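Local coordinates for iron binding protein FbpA (Mannheimia haemolytica, PDB 1Q35) that binds ferric ion in the periplasm, probably as the solute-binding component of a bacterial iron-uptake system, at residues T100-I105 / T227-S232; V6-Q11 / V54-D59. All blocks are in the same frame, centred on the assembly; numbering follows the deposited sequence.

Interaction 1 of 2, residues T100-I105 / T227-S232; sequences TRARVI and THKNIS. With FMT (formic acid), chain C.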
loop_
_atom_site.group_PDB
_atom_site.type_symbol
_atom_site.label_atom_id
_atom_site.label_comp_id
_atom_site.label_asym_id
_atom_site.label_seq_id
_atom_site.Cartn_x
_atom_site.Cartn_y
_atom_site.Cartn_z
ATOM N N THR A 100 -6.093 5.085 2.175
ATOM C CA THR A 100 -4.736 5.478 1.824
ATOM C C THR A 100 -3.786 5.053 2.931
ATOM O O THR A 100 -4.183 4.797 4.067
ATOM C CB THR A 100 -4.574 6.986 1.517
ATOM O OG1 THR A 100 -4.800 7.769 2.695
ATOM C CG2 THR A 100 -5.576 7.463 0.471
ATOM N N ARG A 101 -2.522 4.963 2.549
ATOM C CA ARG A 101 -1.440 4.576 3.438
ATOM C C ARG A 101 -0.213 5.358 3.010
ATOM O O ARG A 101 -0.080 5.729 1.841
ATOM C CB ARG A 101 -1.184 3.065 3.380
ATOM C CG ARG A 101 -0.984 2.495 1.993
ATOM C CD ARG A 101 -2.250 1.935 1.344
ATOM N NE ARG A 101 -2.832 0.811 2.072
ATOM C CZ ARG A 101 -2.417 -0.467 2.023
ATOM N NH1 ARG A 101 -3.056 -1.370 2.737
ATOM N NH2 ARG A 101 -1.391 -0.862 1.285
ATOM N N ALA A 102 0.667 5.630 3.961
ATOM C CA ALA A 102 1.911 6.326 3.684
ATOM C C ALA A 102 3.066 5.335 3.719
ATOM O O ALA A 102 3.110 4.452 4.587
ATOM C CB ALA A 102 2.144 7.421 4.714
ATOM N N ARG A 103 4.013 5.471 2.796
ATOM C CA ARG A 103 5.245 4.696 2.885
ATOM C C ARG A 103 6.262 5.576 3.598
ATOM O O ARG A 103 6.763 6.555 3.049
ATOM C CB ARG A 103 5.720 4.213 1.512
ATOM C CG ARG A 103 6.750 3.101 1.588
ATOM C CD ARG A 103 6.662 2.106 0.430
ATOM N NE ARG A 103 7.544 0.955 0.631
ATOM C CZ ARG A 103 7.293 -0.060 1.460
ATOM N NH1 ARG A 103 8.174 -1.038 1.596
ATOM N NH2 ARG A 103 6.177 -0.106 2.161
ATOM N N VAL A 104 6.497 5.247 4.861
ATOM C CA VAL A 104 7.235 6.093 5.786
ATOM C C VAL A 104 8.660 5.593 6.006
ATOM O O VAL A 104 9.051 4.549 5.485
ATOM C CB VAL A 104 6.484 6.189 7.136
ATOM C CG1 VAL A 104 5.084 6.753 6.917
ATOM C CG2 VAL A 104 6.404 4.840 7.841
ATOM N N ILE A 105 9.425 6.370 6.767
ATOM C CA ILE A 105 10.750 5.970 7.214
ATOM C C ILE A 105 10.691 5.752 8.718
ATOM O O ILE A 105 10.366 6.666 9.474
ATOM C CB ILE A 105 11.818 7.024 6.863
ATOM C CG1 ILE A 105 11.876 7.232 5.349
ATOM C CG2 ILE A 105 13.184 6.590 7.409
ATOM C CD1 ILE A 105 12.781 8.350 4.907
ATOM N N THR A 227 5.456 13.077 1.567
ATOM C CA THR A 227 5.342 11.662 1.869
ATOM C C THR A 227 4.563 10.951 0.770
ATOM O O THR A 227 3.495 11.401 0.359
ATOM C CB THR A 227 4.632 11.489 3.219
ATOM O OG1 THR A 227 5.498 11.903 4.286
ATOM C CG2 THR A 227 4.316 10.032 3.511
ATOM N N HIS A 228 5.114 9.839 0.303
ATOM C CA HIS A 228 4.464 8.975 -0.669
ATOM C C HIS A 228 3.227 8.317 -0.081
ATOM O O HIS A 228 3.280 7.698 0.981
ATOM C CB HIS A 228 5.457 7.903 -1.130
ATOM C CG HIS A 228 4.878 6.848 -2.023
ATOM N ND1 HIS A 228 4.610 7.053 -3.361
ATOM C CD2 HIS A 228 4.544 5.559 -1.768
ATOM C CE1 HIS A 228 4.132 5.938 -3.888
ATOM N NE2 HIS A 228 4.086 5.014 -2.944
ATOM N N LYS A 229 2.113 8.479 -0.788
ATOM C CA LYS A 229 0.854 7.816 -0.487
ATOM C C LYS A 229 0.497 6.811 -1.567
ATOM O O LYS A 229 0.742 7.025 -2.753
ATOM C CB LYS A 229 -0.279 8.838 -0.405
ATOM C CG LYS A 229 -0.097 9.918 0.627
ATOM C CD LYS A 229 -0.104 9.384 2.028
ATOM C CE LYS A 229 -1.427 8.759 2.439
ATOM N NZ LYS A 229 -2.563 9.700 2.293
ATOM N N ASN A 230 -0.111 5.716 -1.144
ATOM C CA ASN A 230 -0.659 4.718 -2.054
ATOM C C ASN A 230 -2.013 4.270 -1.468
ATOM O O ASN A 230 -2.398 4.717 -0.387
ATOM C CB ASN A 230 0.365 3.577 -2.200
ATOM C CG ASN A 230 0.180 2.725 -3.460
ATOM O OD1 ASN A 230 -0.883 2.714 -4.092
ATOM N ND2 ASN A 230 1.230 1.983 -3.814
ATOM N N ILE A 231 -2.748 3.430 -2.184
ATOM C CA ILE A 231 -4.104 3.061 -1.785
ATOM C C ILE A 231 -4.306 1.569 -1.675
ATOM O O ILE A 231 -3.691 0.793 -2.411
ATOM C CB ILE A 231 -5.154 3.591 -2.805
ATOM C CG1 ILE A 231 -4.812 3.195 -4.253
ATOM C CG2 ILE A 231 -5.314 5.089 -2.680
ATOM C CD1 ILE A 231 -6.034 3.088 -5.152
ATOM N N SER A 232 -5.182 1.164 -0.761
ATOM C CA SER A 232 -5.871 -0.107 -0.931
ATOM C C SER A 232 -7.106 0.220 -1.751
ATOM O O SER A 232 -7.639 1.320 -1.679
ATOM C CB SER A 232 -6.232 -0.783 0.397
ATOM O OG SER A 232 -7.463 -0.327 0.930
HETATM C C FMT C . -1.826 -5.131 3.245
HETATM O O1 FMT C . -2.881 -5.926 3.146
HETATM O O2 FMT C . -1.994 -3.945 3.461
#
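Arg101 and Asn230 exchange two backbone hydrogen bonds, Arg101 N to Asn230 O at 2.9 Å and Asn230 N to Arg101 O at 3.0 Å. They join antiparallel strands 96-108 and 228-236, long strands of the mixed sheet that runs through both lobes, consistent with the interlobe hinge of a periplasmic binding protein. The tight part runs from Thr100 to Ala102. Its strand axes nevertheless make 141°, well short of antiparallel alignment, and past Arg103 the chains separate, leaving Val104 and Ile105 without contact. At this looser end Arg103 N still reaches His228 O at 3.0 Å, while Arg103 CB meets the imidazole at its edge, 3.7 Å from His228 CD2. The Arg103 guanidinium itself turns off to Asp178 and Asn143.

On the face of Thr100, Ala102 and Lys229, Ala102 CB packs on Thr227 CG2 at 3.6 Å. Lys229 alone is partly exposed here; it folds back at chi2, chi3 and chi4, which lays its CE 3.4 Å from Arg101 O and lets its NZ donate to Thr100 OG1 at 3.0 Å. On the other face Arg101, Arg103, His228 and Asn230 are all buried. There Arg101 has CG between the backbone N and the carbonyl carbon (chi1 52°), and further bends at chi2 and chi3 carry the chain across Asn230 O and along to Ser232, whose CB covers one guanidinium face. Glu268 pairs with Arg101 NH1, and at the guanidinium edge, close to its plane, the same nitrogen donates to O2 of a formic acid molecule, with NH1 and O2 2.9 Å apart.

Interaction 2 of 2, residues V6-Q11 / V54-D59; sequences VYSYRQ and VLLTVD. With FMT (formic acid), chain C.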
loop_
_atom_site.group_PDB
_atom_site.type_symbol
_atom_site.label_atom_id
_atom_site.label_comp_id
_atom_site.label_asym_id
_atom_site.label_seq_id
_atom_site.Cartn_x
_atom_site.Cartn_y
_atom_site.Cartn_z
ATOM N N VAL A 6 -14.467 -13.123 -4.103
ATOM C CA VAL A 6 -13.438 -12.128 -3.825
ATOM C C VAL A 6 -12.053 -12.742 -4.007
ATOM O O VAL A 6 -11.792 -13.840 -3.522
ATOM C CB VAL A 6 -13.590 -11.603 -2.380
ATOM C CG1 VAL A 6 -12.500 -10.590 -2.042
ATOM C CG2 VAL A 6 -14.972 -11.004 -2.180
ATOM N N TYR A 7 -11.183 -12.033 -4.723
ATOM C CA TYR A 7 -9.767 -12.364 -4.810
ATOM C C TYR A 7 -9.016 -11.241 -4.116
ATOM O O TYR A 7 -9.148 -10.087 -4.499
ATOM C CB TYR A 7 -9.333 -12.506 -6.267
ATOM C CG TYR A 7 -9.879 -13.772 -6.885
ATOM C CD1 TYR A 7 -11.223 -13.876 -7.219
ATOM C CD2 TYR A 7 -9.070 -14.888 -7.074
ATOM C CE1 TYR A 7 -11.739 -15.041 -7.756
ATOM C CE2 TYR A 7 -9.582 -16.062 -7.612
ATOM C CZ TYR A 7 -10.919 -16.124 -7.955
ATOM O OH TYR A 7 -11.455 -17.278 -8.488
ATOM N N SER A 8 -8.247 -11.578 -3.085
ATOM C CA SER A 8 -7.659 -10.580 -2.193
ATOM C C SER A 8 -6.138 -10.612 -2.167
ATOM O O SER A 8 -5.537 -11.632 -1.844
ATOM C CB SER A 8 -8.173 -10.795 -0.769
ATOM O OG SER A 8 -7.617 -9.831 0.113
ATOM N N TYR A 9 -5.528 -9.470 -2.471
ATOM C CA TYR A 9 -4.100 -9.257 -2.247
ATOM C C TYR A 9 -3.793 -8.947 -0.776
ATOM O O TYR A 9 -2.626 -8.839 -0.402
ATOM C CB TYR A 9 -3.574 -8.123 -3.136
ATOM C CG TYR A 9 -3.488 -8.495 -4.593
ATOM C CD1 TYR A 9 -2.364 -9.134 -5.102
ATOM C CD2 TYR A 9 -4.535 -8.220 -5.464
ATOM C CE1 TYR A 9 -2.286 -9.483 -6.444
ATOM C CE2 TYR A 9 -4.466 -8.559 -6.800
ATOM C CZ TYR A 9 -3.345 -9.193 -7.284
ATOM O OH TYR A 9 -3.294 -9.528 -8.621
ATOM N N ARG A 10 -4.830 -8.764 0.037
ATOM C CA ARG A 10 -4.691 -8.539 1.478
ATOM C C ARG A 10 -4.853 -9.855 2.237
ATOM O O ARG A 10 -5.762 -10.632 1.955
ATOM C CB ARG A 10 -5.745 -7.537 1.963
ATOM C CG ARG A 10 -5.870 -6.301 1.089
ATOM C CD ARG A 10 -6.356 -5.071 1.818
ATOM N NE ARG A 10 -5.412 -4.643 2.844
ATOM C CZ ARG A 10 -5.614 -3.618 3.658
ATOM N NH1 ARG A 10 -4.692 -3.314 4.562
ATOM N NH2 ARG A 10 -6.709 -2.880 3.550
ATOM N N GLN A 11 -3.976 -10.099 3.210
ATOM C CA GLN A 11 -4.057 -11.294 4.051
ATOM C C GLN A 11 -5.252 -11.174 4.994
ATOM O O GLN A 11 -5.720 -10.067 5.259
ATOM C CB GLN A 11 -2.762 -11.487 4.842
ATOM C CG GLN A 11 -1.578 -11.902 3.986
ATOM C CD GLN A 11 -1.672 -13.340 3.523
ATOM O OE1 GLN A 11 -1.885 -14.243 4.334
ATOM N NE2 GLN A 11 -1.511 -13.562 2.223
ATOM N N VAL A 54 -14.709 -9.543 -7.449
ATOM C CA VAL A 54 -14.091 -8.408 -6.769
ATOM C C VAL A 54 -12.612 -8.713 -6.570
ATOM O O VAL A 54 -12.264 -9.788 -6.098
ATOM C CB VAL A 54 -14.794 -8.185 -5.399
ATOM C CG1 VAL A 54 -14.110 -7.095 -4.575
ATOM C CG2 VAL A 54 -16.273 -7.868 -5.615
ATOM N N LEU A 55 -11.744 -7.788 -6.971
ATOM C CA LEU A 55 -10.310 -7.904 -6.729
ATOM C C LEU A 55 -9.912 -6.802 -5.744
ATOM O O LEU A 55 -10.082 -5.617 -6.034
ATOM C CB LEU A 55 -9.524 -7.801 -8.041
ATOM C CG LEU A 55 -10.186 -8.465 -9.261
ATOM C CD1 LEU A 55 -9.418 -8.179 -10.540
ATOM C CD2 LEU A 55 -10.337 -9.966 -9.053
ATOM N N LEU A 56 -9.432 -7.202 -4.565
ATOM C CA LEU A 56 -9.027 -6.273 -3.506
ATOM C C LEU A 56 -7.520 -6.079 -3.552
ATOM O O LEU A 56 -6.762 -7.012 -3.316
ATOM C CB LEU A 56 -9.438 -6.800 -2.129
ATOM C CG LEU A 56 -10.947 -6.850 -1.869
ATOM C CD1 LEU A 56 -11.238 -7.591 -0.587
ATOM C CD2 LEU A 56 -11.537 -5.457 -1.809
ATOM N N THR A 57 -7.110 -4.857 -3.872
ATOM C CA THR A 57 -5.717 -4.524 -4.152
ATOM C C THR A 57 -5.065 -3.728 -3.021
ATOM O O THR A 57 -5.749 -3.176 -2.153
ATOM C CB THR A 57 -5.664 -3.697 -5.441
ATOM O OG1 THR A 57 -6.554 -2.579 -5.319
ATOM C CG2 THR A 57 -6.201 -4.495 -6.624
ATOM N N VAL A 58 -3.737 -3.659 -3.067
ATOM C CA VAL A 58 -2.952 -2.907 -2.087
ATOM C C VAL A 58 -2.017 -1.899 -2.744
ATOM O O VAL A 58 -1.147 -1.336 -2.077
ATOM C CB VAL A 58 -2.111 -3.851 -1.180
ATOM C CG1 VAL A 58 -3.020 -4.732 -0.349
ATOM C CG2 VAL A 58 -1.146 -4.693 -1.996
ATOM N N ASP A 59 -2.184 -1.663 -4.041
ATOM C CA ASP A 59 -1.243 -0.841 -4.793
ATOM C C ASP A 59 -1.933 -0.272 -6.036
ATOM O O ASP A 59 -2.588 -1.008 -6.776
ATOM C CB ASP A 59 -0.033 -1.709 -5.155
ATOM C CG ASP A 59 0.877 -1.074 -6.177
ATOM O OD1 ASP A 59 1.187 0.139 -6.058
ATOM O OD2 ASP A 59 1.332 -1.739 -7.134
HETATM C C FMT C . -1.826 -5.131 3.245
HETATM O O1 FMT C . -2.881 -5.926 3.146
HETATM O O2 FMT C . -1.994 -3.945 3.461
#
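Strands 3-8 and 54-57 run parallel, their axes 18° apart, and Tyr7 bonds to the residues flanking Leu55: Tyr7 N donates to Val54 O at 2.8 Å and 176°, Leu56 N donates to Tyr7 O at 2.9 Å, and beyond them Tyr9 N donates to Leu56 O. On the face carrying Val6, Ser8 and Leu56, Val6 CG1, anti to its backbone N (chi1 178°), meets Leu56 CD1 at 3.6 Å, with Leu249 and Leu253 of helix 243-254 packed on the same face. Across the sheet, Tyr7 CB touches Leu55 CD2 at 3.9 Å while the Tyr7 ring extends off from strand 54-57. Strand 3-8 lies between strands 29-34 and 54-57, all parallel, so the chain from 29-34 to 54-57 crosses over it by way of helix 40-46, the beta-alpha-beta topology of a periplasmic-binding-protein lobe. Beyond the strands both chains turn. Tyr9 presents its ring edge to Leu56 O, which lies in the ring plane 3.3 Å from CD2. Ser8 OG donates to a lone pair of Arg10 O, two residues on. Arg10 CG rests on Val58 CG1 at 3.6 Å. Its NH2 pairs with Glu268, NE donates a straight bond to formic acid O1 (2.9 Å), in the guanidinium plane, and NH1 a bent one to O2 (3.0 Å).

Interactions 1 and 2 have centres about 17 Å apart in one sheet, where strand 228-236 neighbours strand 54-57, and they touch where the end of 54-59 and Arg10 approach Arg101, Asn230 and Ser232. Ser232 CB packs 3.5 Å from Thr57 O, and Asn230 ND2 probably donates to Asp59 OD1 at 2.9 Å, next to the start of helix 60-68. Arg101 NH1 and Arg10 NH1 come within 3.1 Å; Glu268, paired with both arginines, probably offsets their repulsion, and one formic acid, probably from the crystallisation liquor, accepts hydrogen bonds from both. This junction borders the iron site: nearest side-chain atoms of Arg101 and the iron-binding Tyr198 are about 3 Å apart, as are those of Val58 and the iron-binding Tyr142. No iron is bound in this model.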